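Local coordinates for protein beta-Ala-His dipeptidase (Homo sapiens, PDB 3DLJ) that hydrolyses Xaa-His dipeptides, above all carnosine and anserine, as a secreted homodimeric metallopeptidase of the M20 family that binds two zinc ions per subunit, at residues A[33-41]-A[51-62]; A[234-244]-A[340-348]. All coordinates share one frame; numbering follows the deposited sequence.

Two contacts illustrate how a zinc dipeptidase ties its chain together at short and at long range. Starting from the N terminus, interaction 1 forms first: helix 24-35 ends, the chain runs through residues 36-41, and helix 46-65 folds back against it, closing a loop whose segments are only ten residues apart. Much later, interaction 2 joins 234-244, which follows strand 216-232, to 340-348, which leads into strand 346-355, and so spans almost a hundred residues. The two loops follow in series, neither nested nor crossed, with centres about 42 Å apart. The first packs near the zinc site, the second at the far end of the other main sheet.

Interaction 1 of 2, residues A[33-41]-A[51-62]; sequences EWVAIESDS and ELFRMMAVAADT
Hydrophobic packing between Trp-34 and one side of helix 46-65 carries much of this contact. The indole enters as a knob among Met-55, Val-58, Ala-59 and Thr-62. The methyl CE of Met-55 lies over one face, 3.6 Å from Trp-34 CD2 and displaced toward the rim, in a CH-pi contact. The sulfur SD stands obliquely to the same ring, a Met-aromatic contact. Two bends in the methionine chain, at chi2 (67°) and chi3 (-90°), fold that methyl back onto the indole. Val-58 CG1 approaches Trp-34 NE1 obliquely at 3.5 Å, whereas Thr-62 meets the edge at CZ2. Leu-149 and Ile-152 of helix 141-160 also touch this tryptophan.

Ile-37 is the second apolar wedge. Its CD1 meets Val-58 CG2 tip to tip at 4.0 Å and lies over one face of the Arg-54 guanidinium, while its CG2 rests on Met-55 CB. Farther along, Leu-52 divides its two methyls: CD1 goes to Ser-39, and CD2 to Ser-41 CB at 3.5 Å.

Polar bonds operate within the helix rather than across the interface. Arg-54 NH1 donates to Glu-51 OE1 (3.1 Å, 169°), in the guanidinium plane and on the syn lone pair, so this salt bridge fixes the turn of the group whose face lies against Ile-37 CD1. Thr-62 OG1 bonds back to Val-58 O at 3.0 Å, and Thr-62 N reaches that oxygen from the opposite face.

The buried serines look beyond the pair. Ser-39 OG bonds with Leu-111 O and Lys-145 NZ, and Ser-41 OG with OD2 of Asp-112, an active-site residue by similarity. A helix end and the loop after it thus pack against the next helix; at Ser-41, which also touches the zinc ligand Glu-178, this is consistent with a second shell of the M20 dinuclear zinc site.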
loop_
_atom_site.group_PDB
_atom_site.type_symbol
_atom_site.label_atom_id
_atom_site.label_comp_id
_atom_site.label_asym_id
_atom_site.label_seq_id
_atom_site.Cartn_x
_atom_site.Cartn_y
_atom_site.Cartn_z
ATOM N N GLU A 33 0.305 -4.504 20.987
ATOM C CA GLU A 33 -0.846 -3.745 21.486
ATOM C C GLU A 33 -1.544 -2.949 20.398
ATOM O O GLU A 33 -2.764 -2.860 20.403
ATOM C CB GLU A 33 -0.444 -2.808 22.614
ATOM C CG GLU A 33 -0.065 -3.519 23.900
ATOM C CD GLU A 33 0.692 -2.625 24.871
ATOM O OE1 GLU A 33 1.186 -3.164 25.882
ATOM O OE2 GLU A 33 0.807 -1.393 24.635
ATOM N N TRP A 34 -0.797 -2.357 19.472
ATOM C CA TRP A 34 -1.452 -1.609 18.381
ATOM C C TRP A 34 -2.161 -2.540 17.379
ATOM O O TRP A 34 -3.226 -2.221 16.912
ATOM C CB TRP A 34 -0.487 -0.638 17.674
ATOM C CG TRP A 34 -0.211 0.636 18.436
ATOM C CD1 TRP A 34 -0.215 0.801 19.793
ATOM C CD2 TRP A 34 0.190 1.904 17.880
ATOM N NE1 TRP A 34 0.125 2.092 20.115
ATOM C CE2 TRP A 34 0.377 2.794 18.964
ATOM C CE3 TRP A 34 0.403 2.372 16.572
ATOM C CZ2 TRP A 34 0.752 4.133 18.788
ATOM C CZ3 TRP A 34 0.778 3.710 16.389
ATOM C CH2 TRP A 34 0.948 4.573 17.499
ATOM N N VAL A 35 -1.550 -3.682 17.081
ATOM C CA VAL A 35 -2.103 -4.712 16.203
ATOM C C VAL A 35 -3.416 -5.336 16.745
ATOM O O VAL A 35 -4.312 -5.683 15.976
ATOM C CB VAL A 35 -1.017 -5.827 15.911
ATOM C CG1 VAL A 35 -1.675 -7.158 15.471
ATOM C CG2 VAL A 35 0.003 -5.335 14.860
ATOM N N ALA A 36 -3.510 -5.462 18.068
ATOM C CA ALA A 36 -4.687 -5.993 18.741
ATOM C C ALA A 36 -5.923 -5.066 18.667
ATOM O O ALA A 36 -7.043 -5.493 18.938
ATOM C CB ALA A 36 -4.344 -6.344 20.191
ATOM N N ILE A 37 -5.710 -3.804 18.297
ATOM C CA ILE A 37 -6.811 -2.887 18.035
ATOM C C ILE A 37 -7.275 -3.142 16.595
ATOM O O ILE A 37 -6.559 -2.871 15.653
ATOM C CB ILE A 37 -6.414 -1.416 18.249
ATOM C CG1 ILE A 37 -5.822 -1.234 19.671
ATOM C CG2 ILE A 37 -7.635 -0.492 18.024
ATOM C CD1 ILE A 37 -5.222 0.126 19.961
ATOM N N GLU A 38 -8.471 -3.692 16.445
ATOM C CA GLU A 38 -8.935 -4.173 15.153
ATOM C C GLU A 38 -9.460 -3.039 14.278
ATOM O O GLU A 38 -10.665 -2.943 14.002
ATOM C CB GLU A 38 -9.950 -5.285 15.376
ATOM C CG GLU A 38 -9.312 -6.388 16.218
ATOM C CD GLU A 38 -10.178 -7.625 16.368
ATOM O OE1 GLU A 38 -11.146 -7.781 15.583
ATOM O OE2 GLU A 38 -9.877 -8.453 17.260
ATOM N N SER A 39 -8.521 -2.195 13.828
ATOM C CA SER A 39 -8.825 -0.919 13.147
ATOM C C SER A 39 -9.184 -1.082 11.662
ATOM O O SER A 39 -8.657 -0.404 10.776
ATOM C CB SER A 39 -7.669 0.066 13.339
ATOM O OG SER A 39 -6.425 -0.542 13.026
ATOM N N ASP A 40 -10.135 -1.969 11.419
ATOM C CA ASP A 40 -10.533 -2.368 10.066
ATOM C C ASP A 40 -11.442 -1.272 9.456
ATOM O O ASP A 40 -12.572 -1.056 9.920
ATOM C CB ASP A 40 -11.220 -3.733 10.203
ATOM C CG ASP A 40 -11.749 -4.298 8.898
ATOM O OD1 ASP A 40 -11.968 -3.552 7.933
ATOM O OD2 ASP A 40 -11.985 -5.531 8.874
ATOM N N SER A 41 -10.936 -0.573 8.437
ATOM C CA SER A 41 -11.670 0.523 7.779
ATOM C C SER A 41 -12.555 0.084 6.611
ATOM O O SER A 41 -13.337 0.882 6.098
ATOM C CB SER A 41 -10.702 1.576 7.259
ATOM O OG SER A 41 -9.839 1.012 6.276
ATOM N N GLU A 51 -13.381 0.680 16.747
ATOM C CA GLU A 51 -12.001 0.253 17.003
ATOM C C GLU A 51 -10.990 1.092 16.219
ATOM O O GLU A 51 -9.864 1.319 16.646
ATOM C CB GLU A 51 -11.833 -1.222 16.652
ATOM C CG GLU A 51 -12.312 -2.164 17.722
ATOM C CD GLU A 51 -11.694 -1.853 19.060
ATOM O OE1 GLU A 51 -10.521 -2.240 19.276
ATOM O OE2 GLU A 51 -12.367 -1.212 19.902
ATOM N N LEU A 52 -11.424 1.581 15.075
ATOM C CA LEU A 52 -10.614 2.483 14.286
ATOM C C LEU A 52 -10.471 3.844 14.957
ATOM O O LEU A 52 -9.400 4.426 14.924
ATOM C CB LEU A 52 -11.204 2.581 12.884
ATOM C CG LEU A 52 -10.507 3.354 11.779
ATOM C CD1 LEU A 52 -8.966 3.151 11.711
ATOM C CD2 LEU A 52 -11.207 2.991 10.467
ATOM N N PHE A 53 -11.548 4.343 15.572
ATOM C CA PHE A 53 -11.520 5.610 16.313
ATOM C C PHE A 53 -10.649 5.504 17.560
ATOM O O PHE A 53 -9.979 6.469 17.934
ATOM C CB PHE A 53 -12.939 6.029 16.739
ATOM C CG PHE A 53 -13.657 6.908 15.735
ATOM C CD1 PHE A 53 -14.219 6.365 14.585
ATOM C CD2 PHE A 53 -13.780 8.280 15.964
ATOM C CE1 PHE A 53 -14.886 7.180 13.663
ATOM C CE2 PHE A 53 -14.444 9.099 15.063
ATOM C CZ PHE A 53 -14.997 8.558 13.912
ATOM N N ARG A 54 -10.691 4.347 18.217
ATOM C CA ARG A 54 -9.884 4.108 19.409
ATOM C C ARG A 54 -8.394 4.089 19.066
ATOM O O ARG A 54 -7.589 4.609 19.822
ATOM C CB ARG A 54 -10.267 2.805 20.085
ATOM C CG ARG A 54 -9.692 2.722 21.477
ATOM C CD ARG A 54 -10.278 1.577 22.251
ATOM N NE ARG A 54 -9.837 0.310 21.688
ATOM C CZ ARG A 54 -8.745 -0.341 22.062
ATOM N NH1 ARG A 54 -8.464 -1.490 21.469
ATOM N NH2 ARG A 54 -7.934 0.144 23.014
ATOM N N MET A 55 -8.062 3.497 17.918
ATOM C CA MET A 55 -6.717 3.494 17.345
ATOM C C MET A 55 -6.156 4.906 17.153
ATOM O O MET A 55 -5.052 5.207 17.599
ATOM C CB MET A 55 -6.714 2.732 15.998
ATOM C CG MET A 55 -5.323 2.502 15.360
ATOM S SD MET A 55 -4.208 1.381 16.238
ATOM C CE MET A 55 -3.318 2.520 17.363
ATOM N N MET A 56 -6.911 5.766 16.472
ATOM C CA MET A 56 -6.512 7.159 16.288
ATOM C C MET A 56 -6.318 7.852 17.625
ATOM O O MET A 56 -5.407 8.663 17.769
ATOM C CB MET A 56 -7.531 7.905 15.419
ATOM C CG MET A 56 -7.755 7.228 14.042
ATOM S SD MET A 56 -6.203 6.781 13.238
ATOM C CE MET A 56 -5.613 8.394 12.721
ATOM N N ALA A 57 -7.162 7.530 18.610
ATOM C CA ALA A 57 -7.041 8.105 19.959
ATOM C C ALA A 57 -5.793 7.625 20.706
ATOM O O ALA A 57 -5.119 8.412 21.390
ATOM C CB ALA A 57 -8.311 7.816 20.767
ATOM N N VAL A 58 -5.474 6.340 20.564
ATOM C CA VAL A 58 -4.258 5.758 21.154
ATOM C C VAL A 58 -2.970 6.385 20.568
ATOM O O VAL A 58 -2.024 6.712 21.315
ATOM C CB VAL A 58 -4.245 4.210 21.005
ATOM C CG1 VAL A 58 -2.840 3.617 21.318
ATOM C CG2 VAL A 58 -5.309 3.585 21.907
ATOM N N ALA A 59 -2.961 6.553 19.242
ATOM C CA ALA A 59 -1.897 7.262 18.518
ATOM C C ALA A 59 -1.780 8.758 18.882
ATOM O O ALA A 59 -0.673 9.264 19.053
ATOM C CB ALA A 59 -2.076 7.088 17.004
ATOM N N ALA A 60 -2.912 9.460 18.993
ATOM C CA ALA A 60 -2.911 10.874 19.406
ATOM C C ALA A 60 -2.293 11.014 20.775
ATOM O O ALA A 60 -1.532 11.956 21.022
ATOM C CB ALA A 60 -4.318 11.434 19.431
ATOM N N ASP A 61 -2.616 10.074 21.670
ATOM C CA ASP A 61 -2.082 10.108 23.038
ATOM C C ASP A 61 -0.600 9.794 23.065
ATOM O O ASP A 61 0.153 10.415 23.816
ATOM C CB ASP A 61 -2.835 9.191 24.007
ATOM C CG ASP A 61 -2.289 9.293 25.427
ATOM O OD1 ASP A 61 -2.202 10.443 25.952
ATOM O OD2 ASP A 61 -1.918 8.240 26.009
ATOM N N THR A 62 -0.188 8.843 22.236
ATOM C CA THR A 62 1.217 8.489 22.108
ATOM C C THR A 62 2.079 9.677 21.690
ATOM O O THR A 62 3.140 9.898 22.259
ATOM C CB THR A 62 1.417 7.308 21.126
ATOM O OG1 THR A 62 0.884 6.138 21.723
ATOM C CG2 THR A 62 2.908 7.066 20.820
#

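Interaction 2 of 2, residues A[234-244]-A[340-348]; sequences RDQDFHSGTFG and KTVIPGRVI
Asp-237 and Gly-345 face each other where the two segments turn away from their short strand pairing. The carboxylate reaches across so that OD1 accepts from Gly-345 N at 2.8 Å, on its anti side and 32° out of the carboxylate plane. A water donates to the same OD1 and accepts from Arg-346 N, adding a second link to the backbone. Meanwhile Val-342 CG2 comes obliquely against Asp-237 CB, 3.5 Å away. Replacing Asp-237 with an alanine would probably leave Gly-345 N and the water without this shared acceptor and free the backbone around Gly-345 to shift. Gly-345 is itself pressed close to the carbonyls of Arg-234 and Gln-236, where a side chain would clash.

Phe-238 and Ile-343 project to the same face of the sheet and cross there, CB to CB at 4.0 Å. With CG1 beside its backbone N (chi1 -65°), Ile-343 extends CD1 to Ser-240 CA at 3.7 Å. The Phe-238 ring is bounded on one face by the Arg-234 guanidinium, while Phe-243 CD1 and Ile-343 O lie at its edge. Two bonds in the guanidinium's own plane fix it, NE to Gln-236 O (2.9 Å) and NH2 to Asp-237 O, both donors standing above the carbonyl planes.

Asp-235 and Arg-346 run side by side, their flat groups 74° apart. Asp-235 OD2 touches Arg-346 CD; beyond that only charge relates them, no N-H of Arg-346 pointing at this oxygen. Lys-232 and Glu-230 respectively take the salt bridges.

Along the backbone, Phe-238 N donates to Ile-343 O (2.8 Å), and Ile-343 N to Phe-238 O (2.7 Å). Such reciprocal bonds define an antiparallel hydrogen-bonded pair, here in a two-stranded sheet that extends beyond antiparallel strands 216-232 and 346-355 of the larger mixed sheet.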
loop_
_atom_site.group_PDB
_atom_site.type_symbol
_atom_site.label_atom_id
_atom_site.label_comp_id
_atom_site.label_asym_id
_atom_site.label_seq_id
_atom_site.Cartn_x
_atom_site.Cartn_y
_atom_site.Cartn_z
ATOM N N ARG A 234 -31.799 -11.317 -13.810
ATOM C CA ARG A 234 -32.729 -10.727 -12.876
ATOM C C ARG A 234 -31.960 -10.810 -11.591
ATOM O O ARG A 234 -30.867 -11.368 -11.570
ATOM C CB ARG A 234 -34.013 -11.539 -12.783
ATOM C CG ARG A 234 -33.763 -13.003 -12.457
ATOM C CD ARG A 234 -35.055 -13.770 -12.230
ATOM N NE ARG A 234 -34.776 -14.912 -11.367
ATOM C CZ ARG A 234 -35.581 -15.951 -11.196
ATOM N NH1 ARG A 234 -36.738 -16.007 -11.844
ATOM N NH2 ARG A 234 -35.217 -16.941 -10.384
ATOM N N ASP A 235 -32.519 -10.252 -10.531
ATOM C CA ASP A 235 -31.868 -10.210 -9.238
ATOM C C ASP A 235 -31.881 -11.574 -8.552
ATOM O O ASP A 235 -30.927 -11.921 -7.882
ATOM C CB ASP A 235 -32.564 -9.177 -8.328
ATOM C CG ASP A 235 -32.049 -7.752 -8.534
ATOM O OD1 ASP A 235 -32.766 -6.829 -8.109
ATOM O OD2 ASP A 235 -30.944 -7.549 -9.097
ATOM N N GLN A 236 -32.963 -12.329 -8.712
ATOM C CA GLN A 236 -33.087 -13.633 -8.058
ATOM C C GLN A 236 -32.263 -14.709 -8.814
ATOM O O GLN A 236 -32.234 -14.735 -10.049
ATOM C CB GLN A 236 -34.569 -14.020 -7.945
ATOM C CG GLN A 236 -34.907 -15.141 -6.973
ATOM C CD GLN A 236 -36.372 -15.520 -7.011
ATOM O OE1 GLN A 236 -36.970 -15.671 -8.091
ATOM N NE2 GLN A 236 -36.970 -15.686 -5.828
ATOM N N ASP A 237 -31.583 -15.571 -8.056
ATOM C CA ASP A 237 -30.844 -16.693 -8.618
ATOM C C ASP A 237 -31.821 -17.766 -9.054
ATOM O O ASP A 237 -33.005 -17.714 -8.689
ATOM C CB ASP A 237 -29.908 -17.322 -7.574
ATOM C CG ASP A 237 -28.812 -16.415 -7.130
ATOM O OD1 ASP A 237 -28.517 -15.398 -7.778
ATOM O OD2 ASP A 237 -28.208 -16.737 -6.103
ATOM N N PHE A 238 -31.323 -18.742 -9.814
ATOM C CA PHE A 238 -32.132 -19.875 -10.261
ATOM C C PHE A 238 -31.557 -21.187 -9.731
ATOM O O PHE A 238 -30.336 -21.323 -9.542
ATOM C CB PHE A 238 -32.180 -19.979 -11.805
ATOM C CG PHE A 238 -32.602 -18.705 -12.519
ATOM C CD1 PHE A 238 -31.699 -17.656 -12.717
ATOM C CD2 PHE A 238 -33.879 -18.584 -13.045
ATOM C CE1 PHE A 238 -32.074 -16.493 -13.406
ATOM C CE2 PHE A 238 -34.257 -17.446 -13.738
ATOM C CZ PHE A 238 -33.352 -16.388 -13.902
ATOM N N HIS A 239 -32.446 -22.158 -9.530
ATOM C CA HIS A 239 -32.053 -23.540 -9.266
ATOM C C HIS A 239 -31.436 -24.047 -10.576
ATOM O O HIS A 239 -32.047 -23.939 -11.624
ATOM C CB HIS A 239 -33.290 -24.361 -8.915
ATOM C CG HIS A 239 -33.003 -25.787 -8.554
ATOM N ND1 HIS A 239 -32.292 -26.637 -9.371
ATOM C CD2 HIS A 239 -33.374 -26.524 -7.482
ATOM C CE1 HIS A 239 -32.203 -27.824 -8.802
ATOM N NE2 HIS A 239 -32.859 -27.785 -7.660
ATOM N N SER A 240 -30.233 -24.601 -10.520
ATOM C CA SER A 240 -29.485 -24.867 -11.757
ATOM C C SER A 240 -30.000 -26.071 -12.522
ATOM O O SER A 240 -29.627 -26.282 -13.668
ATOM C CB SER A 240 -27.985 -24.957 -11.503
ATOM O OG SER A 240 -27.625 -26.249 -11.088
ATOM N N GLY A 241 -30.856 -26.865 -11.879
ATOM C CA GLY A 241 -31.521 -27.978 -12.536
ATOM C C GLY A 241 -32.907 -27.647 -13.054
ATOM O O GLY A 241 -33.252 -27.987 -14.189
ATOM N N THR A 242 -33.702 -26.986 -12.225
ATOM C CA THR A 242 -35.060 -26.605 -12.578
ATOM C C THR A 242 -35.030 -25.644 -13.755
ATOM O O THR A 242 -35.896 -25.721 -14.616
ATOM C CB THR A 242 -35.780 -25.986 -11.361
ATOM O OG1 THR A 242 -35.782 -26.945 -10.298
ATOM C CG2 THR A 242 -37.219 -25.623 -11.686
ATOM N N PHE A 243 -34.016 -24.776 -13.813
ATOM C CA PHE A 243 -33.862 -23.835 -14.933
ATOM C C PHE A 243 -32.622 -24.084 -15.821
ATOM O O PHE A 243 -32.278 -23.254 -16.650
ATOM C CB PHE A 243 -33.882 -22.384 -14.424
ATOM C CG PHE A 243 -35.208 -21.961 -13.844
ATOM C CD1 PHE A 243 -35.491 -22.166 -12.499
ATOM C CD2 PHE A 243 -36.177 -21.372 -14.650
ATOM C CE1 PHE A 243 -36.707 -21.800 -11.950
ATOM C CE2 PHE A 243 -37.424 -21.002 -14.107
ATOM C CZ PHE A 243 -37.674 -21.203 -12.745
ATOM N N GLY A 244 -31.954 -25.219 -15.654
ATOM C CA GLY A 244 -30.710 -25.497 -16.407
ATOM C C GLY A 244 -30.985 -25.861 -17.859
ATOM O O GLY A 244 -31.803 -26.737 -18.130
ATOM N N LYS A 340 -23.130 -25.884 -3.932
ATOM C CA LYS A 340 -24.452 -25.302 -4.169
ATOM C C LYS A 340 -24.782 -25.379 -5.641
ATOM O O LYS A 340 -23.944 -25.042 -6.467
ATOM C CB LYS A 340 -24.502 -23.856 -3.679
ATOM C CG LYS A 340 -25.866 -23.169 -3.761
ATOM C CD LYS A 340 -25.874 -21.878 -2.946
ATOM C CE LYS A 340 -27.230 -21.181 -3.003
ATOM N NZ LYS A 340 -27.108 -19.832 -2.388
ATOM N N THR A 341 -25.997 -25.831 -5.949
ATOM C CA THR A 341 -26.513 -25.912 -7.310
ATOM C C THR A 341 -27.406 -24.692 -7.685
ATOM O O THR A 341 -28.662 -24.716 -7.584
ATOM C CB THR A 341 -27.251 -27.259 -7.570
ATOM O OG1 THR A 341 -28.053 -27.599 -6.440
ATOM C CG2 THR A 341 -26.260 -28.384 -7.794
ATOM N N VAL A 342 -26.724 -23.635 -8.123
ATOM C CA VAL A 342 -27.327 -22.324 -8.301
ATOM C C VAL A 342 -26.821 -21.690 -9.604
ATOM O O VAL A 342 -25.649 -21.799 -9.939
ATOM C CB VAL A 342 -27.036 -21.387 -7.050
ATOM C CG1 VAL A 342 -25.552 -20.990 -6.955
ATOM C CG2 VAL A 342 -27.947 -20.148 -7.048
ATOM N N ILE A 343 -27.724 -21.077 -10.350
ATOM C CA ILE A 343 -27.362 -20.145 -11.417
ATOM C C ILE A 343 -27.534 -18.724 -10.837
ATOM O O ILE A 343 -28.653 -18.275 -10.666
ATOM C CB ILE A 343 -28.314 -20.292 -12.631
ATOM C CG1 ILE A 343 -28.167 -21.666 -13.294
ATOM C CG2 ILE A 343 -28.120 -19.155 -13.638
ATOM C CD1 ILE A 343 -29.390 -22.035 -14.123
ATOM N N PRO A 344 -26.423 -18.040 -10.498
ATOM C CA PRO A 344 -26.450 -16.638 -10.027
ATOM C C PRO A 344 -27.190 -15.723 -11.004
ATOM O O PRO A 344 -26.976 -15.831 -12.201
ATOM C CB PRO A 344 -24.962 -16.261 -9.973
ATOM C CG PRO A 344 -24.257 -17.563 -9.775
ATOM C CD PRO A 344 -25.046 -18.587 -10.518
ATOM N N GLY A 345 -28.059 -14.850 -10.500
ATOM C CA GLY A 345 -28.809 -13.938 -11.355
ATOM C C GLY A 345 -28.020 -12.683 -11.721
ATOM O O GLY A 345 -28.184 -12.124 -12.794
ATOM N N ARG A 346 -27.137 -12.245 -10.834
ATOM C CA ARG A 346 -26.402 -11.011 -11.038
ATOM C C ARG A 346 -25.023 -11.176 -10.444
ATOM O O ARG A 346 -24.871 -11.443 -9.242
ATOM C CB ARG A 346 -27.125 -9.854 -10.315
ATOM C CG ARG A 346 -26.862 -8.485 -10.896
ATOM C CD ARG A 346 -27.616 -7.415 -10.074
ATOM N NE ARG A 346 -26.722 -6.851 -9.071
ATOM C CZ ARG A 346 -26.569 -5.550 -8.856
ATOM N NH1 ARG A 346 -25.702 -5.125 -7.928
ATOM N NH2 ARG A 346 -27.292 -4.678 -9.567
ATOM N N VAL A 347 -24.019 -10.983 -11.283
ATOM C CA VAL A 347 -22.632 -11.196 -10.890
ATOM C C VAL A 347 -21.764 -10.015 -11.334
ATOM O O VAL A 347 -22.072 -9.349 -12.339
ATOM C CB VAL A 347 -22.094 -12.517 -11.509
ATOM C CG1 VAL A 347 -22.744 -13.709 -10.850
ATOM C CG2 VAL A 347 -22.368 -12.541 -13.024
ATOM N N ILE A 348 -20.700 -9.749 -10.576
ATOM C CA ILE A 348 -19.775 -8.652 -10.863
ATOM C C ILE A 348 -18.337 -9.182 -10.859
ATOM O O ILE A 348 -17.824 -9.618 -9.822
ATOM C CB ILE A 348 -19.893 -7.457 -9.819
ATOM C CG1 ILE A 348 -21.359 -7.100 -9.520
ATOM C CG2 ILE A 348 -19.171 -6.177 -10.335
ATOM C CD1 ILE A 348 -21.525 -5.922 -8.584
HETATM O O HOH W 1 -26.647 -13.412 -7.890
#